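Local coordinates for protein peptide methionine sulfoxide reductase msrA/msrB (Neisseria gonorrhoeae, PDB 2H30) that can take electrons from DsbD through its N-terminal thioredoxin domain to reduce its downstream methionine sulfoxide reductase domains, at residues L57-E61 against L98-L103; Y34-K39 against S70-I75. The protein carries 2 engineered substitutions. One frame throughout, in Å; residues are numbered along the deposited sequence.

Interaction 1. Residues L57-E61 against L98-L103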
# COMPACT_ATOMS: atom_id res chain seq x y z
N LEU A 57 2.09 -9.01 -5.88
CA LEU A 57 2.95 -7.81 -6.21
C LEU A 57 2.81 -7.44 -7.70
O LEU A 57 2.66 -6.25 -8.03
CB LEU A 57 4.41 -8.04 -5.86
CG LEU A 57 4.73 -8.15 -4.38
CD1 LEU A 57 6.15 -8.61 -4.23
CD2 LEU A 57 4.50 -6.77 -3.73
N GLY A 58 2.76 -8.47 -8.55
CA GLY A 58 2.64 -8.18 -10.02
C GLY A 58 1.28 -7.56 -10.34
O GLY A 58 1.16 -6.70 -11.21
N GLN A 59 0.24 -8.02 -9.65
CA GLN A 59 -1.08 -7.48 -9.79
C GLN A 59 -1.11 -6.00 -9.40
O GLN A 59 -1.62 -5.17 -10.13
CB GLN A 59 -2.00 -8.31 -8.89
CG GLN A 59 -3.42 -7.91 -8.97
CD GLN A 59 -4.24 -8.66 -7.89
OE1 GLN A 59 -3.92 -8.56 -6.72
NE2 GLN A 59 -5.27 -9.39 -8.30
N ALA A 60 -0.56 -5.69 -8.22
CA ALA A 60 -0.55 -4.29 -7.76
C ALA A 60 0.26 -3.41 -8.70
O ALA A 60 -0.11 -2.27 -8.93
CB ALA A 60 0.07 -4.26 -6.32
N GLU A 61 1.35 -3.95 -9.23
CA GLU A 61 2.16 -3.17 -10.18
C GLU A 61 1.35 -2.85 -11.44
O GLU A 61 1.42 -1.72 -11.95
CB GLU A 61 3.40 -3.98 -10.55
CG GLU A 61 4.36 -3.12 -11.38
CD GLU A 61 5.51 -3.89 -11.96
OE1 GLU A 61 5.35 -5.11 -12.29
OE2 GLU A 61 6.61 -3.29 -12.13
N LEU A 98 13.72 -8.93 -6.35
CA LEU A 98 12.43 -9.07 -7.03
C LEU A 98 12.35 -8.04 -8.14
O LEU A 98 13.12 -7.03 -8.15
CB LEU A 98 11.30 -8.85 -6.01
CG LEU A 98 10.97 -10.06 -5.09
CD1 LEU A 98 12.10 -10.56 -4.17
CD2 LEU A 98 9.67 -9.82 -4.31
N ASN A 99 11.47 -8.26 -9.10
CA ASN A 99 11.43 -7.36 -10.22
C ASN A 99 10.06 -6.73 -10.49
O ASN A 99 9.28 -7.21 -11.33
CB ASN A 99 11.94 -8.08 -11.46
CG ASN A 99 11.99 -7.19 -12.69
OD1 ASN A 99 11.56 -7.59 -13.76
ND2 ASN A 99 12.51 -6.00 -12.53
N TYR A 100 9.79 -5.65 -9.74
CA TYR A 100 8.54 -4.88 -9.93
C TYR A 100 8.87 -3.41 -10.02
O TYR A 100 8.50 -2.63 -9.13
CB TYR A 100 7.55 -5.16 -8.76
CG TYR A 100 7.19 -6.64 -8.75
CD1 TYR A 100 6.34 -7.17 -9.71
CD2 TYR A 100 7.80 -7.50 -7.83
CE1 TYR A 100 6.08 -8.56 -9.74
CE2 TYR A 100 7.52 -8.89 -7.86
CZ TYR A 100 6.69 -9.38 -8.81
OH TYR A 100 6.38 -10.73 -8.92
N PRO A 101 9.52 -3.03 -11.11
CA PRO A 101 10.09 -1.68 -11.16
C PRO A 101 9.05 -0.57 -11.16
O PRO A 101 9.43 0.57 -10.88
CB PRO A 101 10.91 -1.70 -12.45
CG PRO A 101 10.24 -2.70 -13.30
CD PRO A 101 9.85 -3.81 -12.32
N LYS A 102 7.79 -0.82 -11.47
CA LYS A 102 6.80 0.23 -11.45
C LYS A 102 5.90 0.22 -10.22
O LYS A 102 4.93 0.97 -10.16
CB LYS A 102 5.94 0.12 -12.68
CG LYS A 102 6.74 0.27 -14.02
CD LYS A 102 7.13 1.72 -14.24
CE LYS A 102 7.84 1.88 -15.60
NZ LYS A 102 9.05 0.98 -15.73
N LEU A 103 6.24 -0.61 -9.23
CA LEU A 103 5.47 -0.65 -8.00
C LEU A 103 6.10 0.18 -6.87
O LEU A 103 7.22 -0.13 -6.44
CB LEU A 103 5.46 -2.12 -7.52
CG LEU A 103 4.52 -2.34 -6.29
CD1 LEU A 103 3.07 -2.03 -6.60
CD2 LEU A 103 4.71 -3.78 -5.86
O HOH W 1 3.69 -11.15 -7.98
O HOH W 2 7.28 -6.72 -13.07
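Leu57 lays its CB over one face of the Tyr100 ring, and this CH-pi contact lies at the middle of a helix-to-loop junction in a thioredoxin fold. Helix 51-64, whose first turn carries Cys53 of a CxxC pattern (Cys50, Cys53) like that of thioredoxins, packs here on the loop leading from helix 90-95 to strand 105-107. The CB stands 3.9 Å from the ring centroid and only 13° off the ring normal. The inner part is built of apolar side chains. With its CG beside the backbone N, Leu57 sends its two methyls to different neighbours: CD1 meets Leu98 CD2, while CD2 reaches Leu103 CD2 at 3.7 Å. Leu103 uses its other methyl, CD1, against Ala60 CB, and thus spans from Leu57 to Ala60, almost a full helical turn. Leu57, Ala60 and Leu103 are buried, and Trp46 adds to the packing around Leu57.

Toward solvent the contact becomes polar and partly water-mediated. Gly58 N and Tyr100 OH share one water, which accepts from the amide, and the bare CA of Gly58 comes within 3.5 Å of Tyr100 CE1. Glu61 extends across the loop, its CG anti to the backbone N, and brings its carboxylate to the type I turn from Tyr100 to Leu103. One oxygen, OE1, lies in the plane of the tyrosine ring at its edge, 3.4 Å from Tyr100 CD1, with the carboxylate turned 72° from the ring. A second water donates to this oxygen and to Asn99 O, tying the acid to the loop ahead of the turn. The other oxygen accepts within the turn itself: Lys102 N gives a nearly straight bond (166°) to the anti lone pair of Glu61 OE2, 2.8 Å away.

Interaction 2. Residues Y34-K39 against S70-I75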
# COMPACT_ATOMS: atom_id res chain seq x y z
N TYR A 34 5.21 10.18 -4.49
CA TYR A 34 4.06 9.39 -4.99
C TYR A 34 2.74 9.93 -4.53
O TYR A 34 1.70 9.49 -5.06
CB TYR A 34 4.18 7.94 -4.52
CG TYR A 34 5.38 7.29 -5.18
CD1 TYR A 34 5.32 6.84 -6.50
CD2 TYR A 34 6.59 7.14 -4.49
CE1 TYR A 34 6.42 6.25 -7.11
CE2 TYR A 34 7.72 6.55 -5.10
CZ TYR A 34 7.62 6.12 -6.42
OH TYR A 34 8.73 5.56 -7.05
N LEU A 35 2.72 10.84 -3.54
CA LEU A 35 1.51 11.24 -2.87
C LEU A 35 0.87 12.47 -3.52
O LEU A 35 0.67 13.53 -2.86
CB LEU A 35 1.78 11.50 -1.39
CG LEU A 35 2.23 10.27 -0.64
CD1 LEU A 35 2.56 10.62 0.81
CD2 LEU A 35 1.10 9.22 -0.69
N LYS A 36 0.57 12.33 -4.80
CA LYS A 36 0.10 13.46 -5.62
C LYS A 36 -1.09 14.12 -5.02
O LYS A 36 -1.99 13.50 -4.42
CB LYS A 36 -0.22 13.03 -7.05
CG LYS A 36 0.83 12.30 -7.76
CD LYS A 36 2.22 12.92 -7.69
CE LYS A 36 3.13 12.15 -8.64
NZ LYS A 36 4.60 12.64 -8.63
N LYS A 37 -1.14 15.46 -5.18
CA LYS A 37 -2.23 16.21 -4.60
C LYS A 37 -3.54 15.98 -5.35
O LYS A 37 -3.54 15.58 -6.53
CB LYS A 37 -1.86 17.72 -4.56
CG LYS A 37 -0.75 18.04 -3.56
CD LYS A 37 -1.27 17.89 -2.15
CE LYS A 37 -0.17 18.08 -1.12
NZ LYS A 37 -0.76 18.48 0.19
N ASP A 38 -4.63 16.18 -4.65
CA ASP A 38 -5.97 16.16 -5.22
C ASP A 38 -6.35 14.79 -5.69
O ASP A 38 -7.22 14.63 -6.55
CB ASP A 38 -6.08 17.14 -6.39
CG ASP A 38 -5.83 18.56 -5.97
OD1 ASP A 38 -6.38 18.95 -4.90
OD2 ASP A 38 -5.06 19.25 -6.71
N LYS A 39 -5.66 13.78 -5.14
CA LYS A 39 -6.00 12.39 -5.43
C LYS A 39 -6.12 11.65 -4.10
O LYS A 39 -5.32 11.90 -3.22
CB LYS A 39 -4.90 11.71 -6.24
CG LYS A 39 -4.79 12.17 -7.68
CD LYS A 39 -3.78 11.33 -8.39
CE LYS A 39 -3.57 11.84 -9.78
NZ LYS A 39 -2.69 10.97 -10.60
N SER A 70 -5.81 5.92 -12.62
CA SER A 70 -5.07 7.16 -12.67
C SER A 70 -5.61 8.25 -11.75
O SER A 70 -4.86 9.20 -11.45
CB SER A 70 -4.93 7.67 -14.10
OG SER A 70 -6.20 8.02 -14.54
N SER A 71 -6.84 8.11 -11.28
CA SER A 71 -7.43 9.14 -10.40
C SER A 71 -6.91 9.02 -8.96
O SER A 71 -7.25 9.87 -8.14
CB SER A 71 -8.97 9.08 -10.38
OG SER A 71 -9.40 7.87 -9.79
N ALA A 72 -6.16 7.93 -8.66
CA ALA A 72 -5.69 7.71 -7.27
C ALA A 72 -4.21 7.52 -7.29
O ALA A 72 -3.64 7.11 -8.31
CB ALA A 72 -6.36 6.41 -6.68
N ASN A 73 -3.59 7.72 -6.13
CA ASN A 73 -2.20 7.29 -5.93
C ASN A 73 -2.25 5.85 -5.43
O ASN A 73 -2.93 5.59 -4.44
CB ASN A 73 -1.55 8.12 -4.83
CG ASN A 73 -1.61 9.65 -5.11
OD1 ASN A 73 -2.00 10.43 -4.23
ND2 ASN A 73 -1.27 10.04 -6.30
N LEU A 74 -1.55 4.95 -6.10
CA LEU A 74 -1.47 3.57 -5.59
C LEU A 74 -0.05 3.33 -5.09
O LEU A 74 0.95 3.50 -5.82
CB LEU A 74 -1.76 2.60 -6.73
CG LEU A 74 -3.09 1.95 -6.61
CD1 LEU A 74 -3.31 1.10 -7.86
CD2 LEU A 74 -3.13 1.03 -5.43
N ILE A 75 0.02 3.03 -3.80
CA ILE A 75 1.31 2.71 -3.21
C ILE A 75 1.25 1.48 -2.32
O ILE A 75 0.15 1.04 -1.95
CB ILE A 75 1.87 3.91 -2.43
CG1 ILE A 75 0.99 4.17 -1.25
CG2 ILE A 75 2.01 5.17 -3.34
CD1 ILE A 75 1.64 5.10 -0.25
O HOH W 3 -8.70 12.15 -8.29
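Lys39 leaves the backbone with CG beside its own N (chi1 -71°) and then runs fully extended, which carries its ammonium to Ser70 O; Ile75 holds CG2 anti to its carbonyl carbon, beside the backbone N, turning that methyl to Tyr34 CB. In this thioredoxin fold these two meetings mark the ends of a contact between the loop preceding strand 41-45 and the start of the neighbouring parallel strand 73-78. At the inner end Tyr34 CB rests 3.7 Å from Ile75 CG2, and Leu35 CD2 approaches Ile75 CD1 more loosely, crossing at about a right angle. Helix 16-20 closes over this pair through Met20.

The buried Asn73 side chain lies between the two ends, against the backbone of Tyr34 to Lys36. From there the loop makes a type II turn, Lys36 to Lys39, which brings the chain beside Ala72, where Lys39 CA and Ala72 CA are 5.0 Å apart. At the more exposed outer end a water donates to Ser71 O and, weakly, to Asp38 O, while the lysine methylenes pass over the serine carbonyl, with Lys39 CG 3.4 Å from Ser71 O. Beyond them, Lys39 NZ meets Ser70 O at 2.9 Å, with a C=O...N angle of 168°.

How the interactions relate
Interactions 1 and 2 place two loops of one thioredoxin fold, one against helix 51-64 and one against strand 73-78. Their centres lie about 17 Å apart and their nearest atoms about 5 Å, without touching. The segments alternate along the chain: 34-39, 57-61, 70-75, 98-103. The path thus runs through strand 41-45 and helix 51-64 into strand 73-78, a beta-alpha-beta unit with parallel neighbouring strands, before reaching the loop ahead of strand 105-107. Interaction 1 lies on the helix that begins at the CxxC pattern, the probable site of thiol-disulfide exchange; interaction 2 lies on the strand side of the unit, joining the entry of its first strand to the start of its second.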